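Local coordinates for uncharacterized protein (Bacteroides eggerthii, PDB 4GDZ) that is of unknown function but belongs to the DUF4251 family, forms a curved antiparallel beta-sheet backed by an N-terminal helix, and carries a bound magnesium ion, at residues L49-M55 and T156-L162; G96-D100 and I122-S128; R113-S119 and I131-N137. All coordinates share one frame. Where two conformers were deposited one is given. Residues are numbered along the deposited sequence.

Contact 1 (L49-M55 and T156-L162); sequences LEANQVM and TLSGSLL. With GOL (glycerol), chain D.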
loop_
_atom_site.group_PDB
_atom_site.type_symbol
_atom_site.label_atom_id
_atom_site.label_comp_id
_atom_site.label_asym_id
_atom_site.label_seq_id
_atom_site.Cartn_x
_atom_site.Cartn_y
_atom_site.Cartn_z
ATOM N N LEU A 49 -15.033 -10.367 -10.331
ATOM C CA LEU A 49 -14.228 -9.928 -9.179
ATOM C C LEU A 49 -15.224 -9.566 -8.075
ATOM O O LEU A 49 -16.008 -8.624 -8.227
ATOM C CB LEU A 49 -13.383 -8.720 -9.563
ATOM C CG LEU A 49 -12.327 -8.181 -8.568
ATOM C CD1 LEU A 49 -12.956 -7.434 -7.406
ATOM C CD2 LEU A 49 -11.508 -9.308 -8.025
ATOM N N GLU A 50 -15.222 -10.338 -6.998
ATOM C CA GLU A 50 -16.068 -10.085 -5.835
ATOM C C GLU A 50 -15.228 -9.366 -4.766
ATOM O O GLU A 50 -14.320 -9.973 -4.170
ATOM C CB GLU A 50 -16.636 -11.429 -5.308
ATOM C CG GLU A 50 -17.502 -12.160 -6.337
ATOM C CD GLU A 50 -18.259 -13.382 -5.808
ATOM O OE1 GLU A 50 -18.053 -13.787 -4.641
ATOM O OE2 GLU A 50 -19.060 -13.971 -6.580
ATOM N N ALA A 51 -15.487 -8.075 -4.557
ATOM C CA ALA A 51 -14.638 -7.233 -3.688
ATOM C C ALA A 51 -15.044 -7.414 -2.227
ATOM O O ALA A 51 -16.224 -7.573 -1.928
ATOM C CB ALA A 51 -14.722 -5.759 -4.070
ATOM N N ASN A 52 -14.063 -7.375 -1.329
ATOM C CA ASN A 52 -14.331 -7.393 0.114
ATOM C C ASN A 52 -13.662 -6.256 0.858
ATOM O O ASN A 52 -13.823 -6.131 2.072
ATOM C CB ASN A 52 -14.024 -8.756 0.753
ATOM C CG ASN A 52 -12.610 -9.228 0.497
ATOM O OD1 ASN A 52 -11.697 -8.433 0.348
ATOM N ND2 ASN A 52 -12.427 -10.537 0.458
ATOM N N GLN A 53 -12.925 -5.416 0.143
ATOM C CA GLN A 53 -12.477 -4.191 0.735
ATOM C C GLN A 53 -12.276 -3.094 -0.255
ATOM O O GLN A 53 -12.003 -3.332 -1.435
ATOM C CB GLN A 53 -11.193 -4.389 1.569
ATOM C CG GLN A 53 -10.025 -4.900 0.814
ATOM C CD GLN A 53 -8.716 -4.926 1.611
ATOM O OE1 GLN A 53 -8.684 -5.087 2.834
ATOM N NE2 GLN A 53 -7.620 -4.797 0.888
ATOM N N VAL A 54 -12.373 -1.882 0.277
ATOM C CA VAL A 54 -12.021 -0.674 -0.416
ATOM C C VAL A 54 -10.678 -0.203 0.135
ATOM O O VAL A 54 -10.383 -0.312 1.348
ATOM C CB VAL A 54 -13.148 0.396 -0.332
ATOM C CG1 VAL A 54 -13.524 0.695 1.106
ATOM C CG2 VAL A 54 -12.707 1.669 -1.049
HETATM N N MSE A 55 -9.834 0.268 -0.781
HETATM C CA MSE A 55 -8.504 0.715 -0.463
HETATM C C MSE A 55 -8.360 2.220 -0.627
HETATM O O MSE A 55 -8.766 2.788 -1.644
HETATM C CB MSE A 55 -7.507 -0.023 -1.361
HETATM C CG MSE A 55 -7.604 -1.559 -1.185
HETATM SE SE MSE A 55 -6.673 -2.520 -2.634
HETATM C CE MSE A 55 -4.950 -1.497 -2.697
ATOM N N THR A 156 -10.790 2.143 -5.686
ATOM C CA THR A 156 -9.920 0.957 -5.781
ATOM C C THR A 156 -10.376 -0.027 -4.707
ATOM O O THR A 156 -10.478 0.325 -3.524
ATOM C CB THR A 156 -8.431 1.342 -5.666
ATOM O OG1 THR A 156 -8.070 2.178 -6.782
ATOM C CG2 THR A 156 -7.486 0.074 -5.662
ATOM N N LEU A 157 -10.650 -1.253 -5.141
ATOM C CA LEU A 157 -11.120 -2.355 -4.290
ATOM C C LEU A 157 -10.328 -3.615 -4.567
ATOM O O LEU A 157 -9.699 -3.737 -5.609
ATOM C CB LEU A 157 -12.596 -2.641 -4.564
ATOM C CG LEU A 157 -13.507 -1.428 -4.272
ATOM C CD1 LEU A 157 -13.751 -0.584 -5.521
ATOM C CD2 LEU A 157 -14.821 -1.907 -3.675
ATOM N N SER A 158 -10.348 -4.548 -3.622
ATOM C CA SER A 158 -9.697 -5.823 -3.814
ATOM C C SER A 158 -10.615 -6.900 -3.369
ATOM O O SER A 158 -11.530 -6.667 -2.550
ATOM C CB SER A 158 -8.340 -5.912 -3.091
ATOM O OG SER A 158 -8.466 -5.891 -1.682
ATOM N N GLY A 159 -10.376 -8.087 -3.906
ATOM C CA GLY A 159 -11.180 -9.237 -3.600
ATOM C C GLY A 159 -10.793 -10.461 -4.410
ATOM O O GLY A 159 -9.638 -10.597 -4.790
ATOM N N SER A 160 -11.740 -11.383 -4.613
ATOM C CA SER A 160 -11.441 -12.686 -5.266
ATOM C C SER A 160 -11.878 -12.655 -6.725
ATOM O O SER A 160 -12.975 -12.222 -7.018
ATOM C CB SER A 160 -12.146 -13.827 -4.556
ATOM O OG SER A 160 -11.673 -13.956 -3.242
ATOM N N LEU A 161 -11.015 -13.094 -7.635
ATOM C CA LEU A 161 -11.370 -13.208 -9.047
ATOM C C LEU A 161 -11.801 -14.645 -9.322
ATOM O O LEU A 161 -11.052 -15.595 -9.071
ATOM C CB LEU A 161 -10.213 -12.787 -9.949
ATOM C CG LEU A 161 -10.403 -12.722 -11.461
ATOM C CD1 LEU A 161 -11.485 -11.729 -11.835
ATOM C CD2 LEU A 161 -9.071 -12.292 -12.074
ATOM N N LEU A 162 -13.038 -14.803 -9.804
ATOM C CA LEU A 162 -13.685 -16.121 -9.884
ATOM C C LEU A 162 -14.267 -16.383 -11.267
ATOM O O LEU A 162 -14.803 -15.465 -11.910
ATOM C CB LEU A 162 -14.822 -16.202 -8.849
ATOM C CG LEU A 162 -14.463 -16.134 -7.356
ATOM C CD1 LEU A 162 -15.737 -15.895 -6.554
ATOM C CD2 LEU A 162 -13.741 -17.405 -6.885
HETATM C C1 GOL D . -11.931 6.836 -1.546
HETATM O O1 GOL D . -13.328 6.578 -1.779
HETATM C C2 GOL D . -11.077 6.025 -2.510
HETATM O O2 GOL D . -11.186 6.618 -3.796
HETATM C C3 GOL D . -11.625 4.619 -2.559
HETATM O O3 GOL D . -10.765 3.692 -3.223
#

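Contact 2 (G96-D100 and I122-S128); sequences GVTVD and IQGIGIS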
loop_
_atom_site.group_PDB
_atom_site.type_symbol
_atom_site.label_atom_id
_atom_site.label_comp_id
_atom_site.label_asym_id
_atom_site.label_seq_id
_atom_site.Cartn_x
_atom_site.Cartn_y
_atom_site.Cartn_z
ATOM N N GLY A 96 -19.618 5.044 -4.638
ATOM C CA GLY A 96 -20.253 4.008 -5.422
ATOM C C GLY A 96 -20.638 4.448 -6.816
ATOM O O GLY A 96 -20.587 5.633 -7.144
ATOM N N VAL A 97 -20.933 3.449 -7.636
ATOM C CA VAL A 97 -21.388 3.620 -9.018
ATOM C C VAL A 97 -22.025 2.291 -9.463
ATOM O O VAL A 97 -21.636 1.212 -8.995
ATOM C CB VAL A 97 -20.230 4.021 -9.963
ATOM C CG1 VAL A 97 -19.308 2.840 -10.236
ATOM C CG2 VAL A 97 -20.758 4.611 -11.284
ATOM N N THR A 98 -22.989 2.362 -10.372
ATOM C CA THR A 98 -23.460 1.170 -11.096
ATOM C C THR A 98 -23.464 1.443 -12.601
ATOM O O THR A 98 -24.041 2.410 -13.064
ATOM C CB THR A 98 -24.871 0.724 -10.631
ATOM O OG1 THR A 98 -24.827 0.432 -9.233
ATOM C CG2 THR A 98 -25.385 -0.538 -11.391
ATOM N N VAL A 99 -22.786 0.596 -13.362
ATOM C CA VAL A 99 -22.820 0.695 -14.831
ATOM C C VAL A 99 -23.079 -0.700 -15.367
ATOM O O VAL A 99 -22.327 -1.652 -15.093
ATOM C CB VAL A 99 -21.477 1.214 -15.409
ATOM C CG1 VAL A 99 -21.626 1.478 -16.924
ATOM C CG2 VAL A 99 -21.025 2.472 -14.665
ATOM N N ASP A 100 -24.121 -0.818 -16.163
ATOM C CA ASP A 100 -24.494 -2.091 -16.780
ATOM C C ASP A 100 -24.540 -1.875 -18.275
ATOM O O ASP A 100 -25.277 -1.008 -18.739
ATOM C CB ASP A 100 -25.876 -2.494 -16.236
ATOM C CG ASP A 100 -26.355 -3.857 -16.748
ATOM O OD1 ASP A 100 -25.499 -4.659 -17.141
ATOM O OD2 ASP A 100 -27.577 -4.125 -16.718
ATOM N N ILE A 122 -16.619 -0.496 -19.447
ATOM C CA ILE A 122 -18.040 -0.911 -19.471
ATOM C C ILE A 122 -18.831 0.322 -19.842
ATOM O O ILE A 122 -18.713 1.352 -19.170
ATOM C CB ILE A 122 -18.501 -1.479 -18.117
ATOM C CG1 ILE A 122 -17.678 -2.724 -17.769
ATOM C CG2 ILE A 122 -20.000 -1.823 -18.146
ATOM C CD1 ILE A 122 -18.009 -3.326 -16.425
ATOM N N GLN A 123 -19.594 0.237 -20.930
ATOM C CA GLN A 123 -20.372 1.379 -21.449
ATOM C C GLN A 123 -21.867 1.166 -21.190
ATOM O O GLN A 123 -22.469 0.227 -21.710
ATOM C CB GLN A 123 -20.151 1.544 -22.961
ATOM C CG GLN A 123 -20.987 2.661 -23.617
ATOM C CD GLN A 123 -20.515 4.051 -23.234
ATOM O OE1 GLN A 123 -19.365 4.386 -23.467
ATOM N NE2 GLN A 123 -21.395 4.857 -22.629
ATOM N N GLY A 124 -22.464 2.039 -20.398
ATOM C CA GLY A 124 -23.907 2.036 -20.170
ATOM C C GLY A 124 -24.568 3.148 -20.966
ATOM O O GLY A 124 -23.972 3.721 -21.876
ATOM N N ILE A 125 -25.786 3.493 -20.576
ATOM C CA ILE A 125 -26.530 4.573 -21.228
ATOM C C ILE A 125 -26.252 5.882 -20.484
ATOM O O ILE A 125 -26.698 6.070 -19.342
ATOM C CB ILE A 125 -28.032 4.253 -21.292
ATOM C CG1 ILE A 125 -28.234 2.946 -22.082
ATOM C CG2 ILE A 125 -28.785 5.402 -21.972
ATOM C CD1 ILE A 125 -29.657 2.440 -22.081
ATOM N N GLY A 126 -25.476 6.754 -21.132
ATOM C CA GLY A 126 -25.077 8.037 -20.575
ATOM C C GLY A 126 -24.004 7.990 -19.486
ATOM O O GLY A 126 -23.753 8.994 -18.842
ATOM N N ILE A 127 -23.392 6.836 -19.268
ATOM C CA ILE A 127 -22.437 6.644 -18.176
ATOM C C ILE A 127 -21.517 5.503 -18.612
ATOM O O ILE A 127 -21.953 4.536 -19.231
ATOM C CB ILE A 127 -23.132 6.331 -16.789
ATOM C CG1 ILE A 127 -22.091 6.245 -15.641
ATOM C CG2 ILE A 127 -24.013 5.065 -16.803
ATOM C CD1 ILE A 127 -22.699 6.162 -14.240
ATOM N N SER A 128 -20.249 5.591 -18.238
ATOM C CA SER A 128 -19.301 4.495 -18.479
ATOM C C SER A 128 -18.285 4.458 -17.369
ATOM O O SER A 128 -18.192 5.394 -16.566
ATOM C CB SER A 128 -18.618 4.676 -19.840
ATOM O OG SER A 128 -17.842 5.865 -19.839
#

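Contact 3 (R113-S119 and I131-N137); sequences RGNINCS and IFLTLTN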
loop_
_atom_site.group_PDB
_atom_site.type_symbol
_atom_site.label_atom_id
_atom_site.label_comp_id
_atom_site.label_asym_id
_atom_site.label_seq_id
_atom_site.Cartn_x
_atom_site.Cartn_y
_atom_site.Cartn_z
ATOM N N ARG A 113 6.454 -14.018 -14.779
ATOM C CA ARG A 113 6.085 -14.655 -13.517
ATOM C C ARG A 113 4.607 -15.035 -13.433
ATOM O O ARG A 113 4.190 -15.598 -12.428
ATOM C CB ARG A 113 6.405 -13.720 -12.344
ATOM C CG ARG A 113 7.865 -13.296 -12.253
ATOM C CD ARG A 113 8.065 -12.234 -11.177
ATOM N NE ARG A 113 9.482 -12.045 -10.841
ATOM C CZ ARG A 113 10.313 -11.155 -11.398
ATOM N NH1 ARG A 113 9.909 -10.321 -12.357
ATOM N NH2 ARG A 113 11.577 -11.095 -10.987
ATOM N N GLY A 114 3.815 -14.718 -14.459
ATOM C CA GLY A 114 2.365 -14.979 -14.427
ATOM C C GLY A 114 1.505 -13.900 -13.783
ATOM O O GLY A 114 0.316 -14.112 -13.579
ATOM N N ASN A 115 2.080 -12.730 -13.478
ATOM C CA ASN A 115 1.257 -11.581 -13.060
ATOM C C ASN A 115 0.545 -11.022 -14.280
ATOM O O ASN A 115 1.119 -10.980 -15.363
ATOM C CB ASN A 115 2.078 -10.483 -12.384
ATOM C CG ASN A 115 2.951 -11.019 -11.259
ATOM O OD1 ASN A 115 2.460 -11.629 -10.306
ATOM N ND2 ASN A 115 4.248 -10.823 -11.388
ATOM N N ILE A 116 -0.709 -10.625 -14.093
ATOM C CA ILE A 116 -1.570 -10.140 -15.177
ATOM C C ILE A 116 -2.031 -8.728 -14.859
ATOM O O ILE A 116 -2.402 -8.424 -13.729
ATOM C CB ILE A 116 -2.791 -11.069 -15.392
ATOM C CG1 ILE A 116 -2.309 -12.449 -15.865
ATOM C CG2 ILE A 116 -3.785 -10.487 -16.406
ATOM C CD1 ILE A 116 -3.411 -13.482 -15.911
ATOM N N ASN A 117 -1.927 -7.853 -15.845
ATOM C CA ASN A 117 -2.480 -6.488 -15.771
ATOM C C ASN A 117 -3.469 -6.396 -16.939
ATOM O O ASN A 117 -3.101 -6.721 -18.076
ATOM C CB ASN A 117 -1.378 -5.457 -15.998
ATOM C CG ASN A 117 -0.360 -5.370 -14.865
ATOM O OD1 ASN A 117 -0.502 -5.947 -13.767
ATOM N ND2 ASN A 117 0.685 -4.642 -15.133
ATOM N N CYS A 118 -4.686 -5.945 -16.685
ATOM C CA CYS A 118 -5.753 -5.894 -17.684
ATOM C C CYS A 118 -6.573 -4.606 -17.561
ATOM O O CYS A 118 -6.826 -4.162 -16.453
ATOM C CB CYS A 118 -6.673 -7.105 -17.469
ATOM S SG CYS A 118 -8.122 -7.217 -18.556
ATOM N N SER A 119 -7.037 -4.057 -18.677
ATOM C CA SER A 119 -7.944 -2.909 -18.649
ATOM C C SER A 119 -9.062 -3.138 -19.625
ATOM O O SER A 119 -8.917 -3.895 -20.612
ATOM C CB SER A 119 -7.214 -1.568 -18.945
ATOM O OG SER A 119 -6.871 -1.423 -20.313
ATOM N N ILE A 131 -11.878 0.443 -16.260
ATOM C CA ILE A 131 -11.526 -0.570 -15.262
ATOM C C ILE A 131 -10.069 -1.010 -15.472
ATOM O O ILE A 131 -9.688 -1.306 -16.601
ATOM C CB ILE A 131 -12.408 -1.832 -15.427
ATOM C CG1 ILE A 131 -13.907 -1.469 -15.603
ATOM C CG2 ILE A 131 -12.175 -2.788 -14.261
ATOM C CD1 ILE A 131 -14.546 -0.767 -14.427
ATOM N N PHE A 132 -9.294 -1.087 -14.404
ATOM C CA PHE A 132 -7.936 -1.634 -14.431
ATOM C C PHE A 132 -7.859 -2.706 -13.355
ATOM O O PHE A 132 -8.152 -2.455 -12.200
ATOM C CB PHE A 132 -6.886 -0.546 -14.187
ATOM C CG PHE A 132 -5.450 -1.065 -14.136
ATOM C CD1 PHE A 132 -4.857 -1.657 -15.258
ATOM C CD2 PHE A 132 -4.732 -1.042 -12.956
ATOM C CE1 PHE A 132 -3.570 -2.166 -15.214
ATOM C CE2 PHE A 132 -3.432 -1.524 -12.913
ATOM C CZ PHE A 132 -2.853 -2.097 -14.043
ATOM N N LEU A 133 -7.452 -3.902 -13.745
ATOM C CA LEU A 133 -7.460 -5.075 -12.873
ATOM C C LEU A 133 -6.089 -5.726 -12.892
ATOM O O LEU A 133 -5.491 -5.907 -13.961
ATOM C CB LEU A 133 -8.556 -6.040 -13.361
ATOM C CG LEU A 133 -8.786 -7.417 -12.734
ATOM C CD1 LEU A 133 -10.093 -7.977 -13.275
ATOM C CD2 LEU A 133 -7.645 -8.360 -13.065
ATOM N N THR A 134 -5.587 -6.092 -11.706
ATOM C CA THR A 134 -4.296 -6.741 -11.576
ATOM C C THR A 134 -4.466 -8.018 -10.753
ATOM O O THR A 134 -5.246 -8.056 -9.799
ATOM C CB THR A 134 -3.243 -5.847 -10.897
ATOM O OG1 THR A 134 -3.725 -5.490 -9.593
ATOM C CG2 THR A 134 -2.972 -4.601 -11.748
ATOM N N LEU A 135 -3.767 -9.065 -11.174
ATOM C CA LEU A 135 -3.781 -10.376 -10.519
ATOM C C LEU A 135 -2.339 -10.782 -10.312
ATOM O O LEU A 135 -1.579 -10.892 -11.266
ATOM C CB LEU A 135 -4.518 -11.417 -11.401
ATOM C CG LEU A 135 -4.575 -12.885 -10.942
ATOM C CD1 LEU A 135 -5.499 -13.035 -9.750
ATOM C CD2 LEU A 135 -5.021 -13.805 -12.079
ATOM N N THR A 136 -1.955 -11.011 -9.070
ATOM C CA THR A 136 -0.626 -11.533 -8.761
ATOM C C THR A 136 -0.607 -13.088 -8.884
ATOM O O THR A 136 -1.580 -13.773 -8.533
ATOM C CB THR A 136 -0.167 -11.042 -7.368
ATOM O OG1 THR A 136 -0.077 -9.611 -7.400
ATOM C CG2 THR A 136 1.224 -11.599 -6.983
ATOM N N ASN A 137 0.480 -13.623 -9.427
ATOM C CA ASN A 137 0.676 -15.079 -9.508
ATOM C C ASN A 137 0.438 -15.761 -8.147
ATOM O O ASN A 137 0.688 -15.174 -7.083
ATOM C CB ASN A 137 2.087 -15.402 -10.031
ATOM C CG ASN A 137 2.376 -16.906 -10.094
ATOM O OD1 ASN A 137 1.653 -17.680 -10.731
ATOM N ND2 ASN A 137 3.448 -17.320 -9.433
#

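Contact 1 (L49-M55 and T156-L162)
Leu157 forms the apolar centre of this antiparallel strand pair, whose motif is a classic beta bulge. Leu157 CB lies 3.8 Å from Ala51 CB, and Leu157 CG is 4.4 Å from Val54 CB. Further along the same face, Leu49 CD2 packs 4.2 Å from Leu161 CB. All of these residues are buried, and the pairing joins two strands about a hundred residues apart in sequence at the middle of the nine-stranded sheet.

The backbone shows how a bulge absorbs an extra residue. Glu50 and Ser160 form a regular hydrogen-bonded pair, with Glu50 N to Ser160 O at 2.9 Å and Ser160 N to Glu50 O at 3.0 Å. Beyond Ala51 and Gly159 the register slips by one, and Ser158 O accepts from both Asn52 N (2.9 Å) and Gln53 N (3.3 Å). Ser158 N answers to Gln53 O at 3.0 Å. Glycine suits position 159, because a CB modelled on Gly159 would clash with Glu50 O.

The face of Gln53 and Ser158 is more polar: Gln53 NE2 donates to Ser158 OG at 2.9 Å, while the selenium of Met55, a selenomethionine, rests 3.8 Å from Ser158 CB. Here Met55 and Thr156 also pack on a second subunit. Glu50 directs its carboxylate to Ser167, and its CD touches Leu162 CD1 at 3.6 Å. At the strand ends, a glycerol probably taken up from the crystallisation liquor bridges the two strands, its O3 donating to Met55 O at 2.7 Å and accepting from Thr156 N at 2.9 Å.

Contact 2 (G96-D100 and I122-S128)
Val99 pushes its two methyl groups into the bend of 122-128, CG1 lying 3.9 Å from Ile122 CG2 and CG2 lying 4.0 Å from Ile127 CG1. The overlap extends to the main chain, since Val99 CG1 also sits 3.6 Å from Gly124 N and 3.7 Å from Ile122 O. Two residues earlier, Val97 CG2 meets Ile127 CD1 at 3.9 Å, so Ile127 spans both valines. No hydrogen bond crosses between the segments, which meet by van der Waals contact alone.

The bend holds its own shape: Gly124 N donates to Ile127 O at 2.8 Å, and Gln123 NE2 donates to Gly124 O at 2.9 Å. Two glycines fit their places in it. A CB on Gly124 would come within about 3.2 Å of Val99 CG1, and Gly126 has a positive phi of 75°.

Alternation along the strand does the rest. Val97 and Val99 point toward the bend, while Thr98 and Asp100 point away from it and hydrogen-bond to Gln81 and Thr79 on strand 77-85. Ile127 is further packed by Asn149 and Phe150, and a bound magnesium ion lies about 8 Å from the Val97 side chain. The arrangement is that of a strongly curled, barrel-like antiparallel sheet, in which one edge strand, 94-100, packs its valines on the side chains and backbone at the turn of the hairpin 116-123/128-135 near the other edge.

Contact 3 (R113-S119 and I131-N137)
Ile131 begins the second segment with its carbonyl O 3.1 Å from Ser119 CA, a CA-H...O contact, while its side chain leads off to Val144 and Ile146. Phe132 comes next, paired with Ser119, whose CB lies at the edge of its ring; the same ring meets Tyr88 of a second subunit edge-to-face. Leu133 and Cys118 then exchange two hydrogen bonds, Leu133 N to Cys118 O and Cys118 N to Leu133 O, both 2.8 Å. Thr134 shares the face of Phe132 and likewise turns to the second subunit, where its hydroxyl is hydrogen-bonded to Gln60. Leu135 repeats the exchange with Ile116, each N lying 3.0 Å from the other's O, and its CD2 meets Ile116 CD1 at 4.2 Å; helix 28-44 packs on both residues. Past Thr136 the strand pairing gives way to a side-chain bond, Asn137 N donating to Asn115 OD1 at 2.9 Å, while Asn115 ND2 is held by Asp111. The face of Ile116 and Leu135 thus meets the helix and that of Phe132 and Thr134 a neighbouring subunit, in the half away from the turn of an antiparallel beta hairpin, the simplest unit of such a sheet.

From the N terminus, the chain passes the helix 28-44 and enters contact 1 at 49-55, whose loop closes only at 156-162 after a hundred intervening residues. Contacts 2 and 3 are both nested inside that loop. Contact 2 starts at 96-100, contact 3 at 113-119; 122-128 then completes the former and 131-137 the latter, so the two cross, sharing strand 116-123. Contact 1 thus joins the first and last strands in mid-sheet, contact 3 pairs two strands nearer one edge, and contact 2 brings the opposite edge to their hairpin turn. Contacts 1 and 3 touch where Leu161 CD1 lies 4.3 Å from Leu133 CD1, and both meet the second subunit.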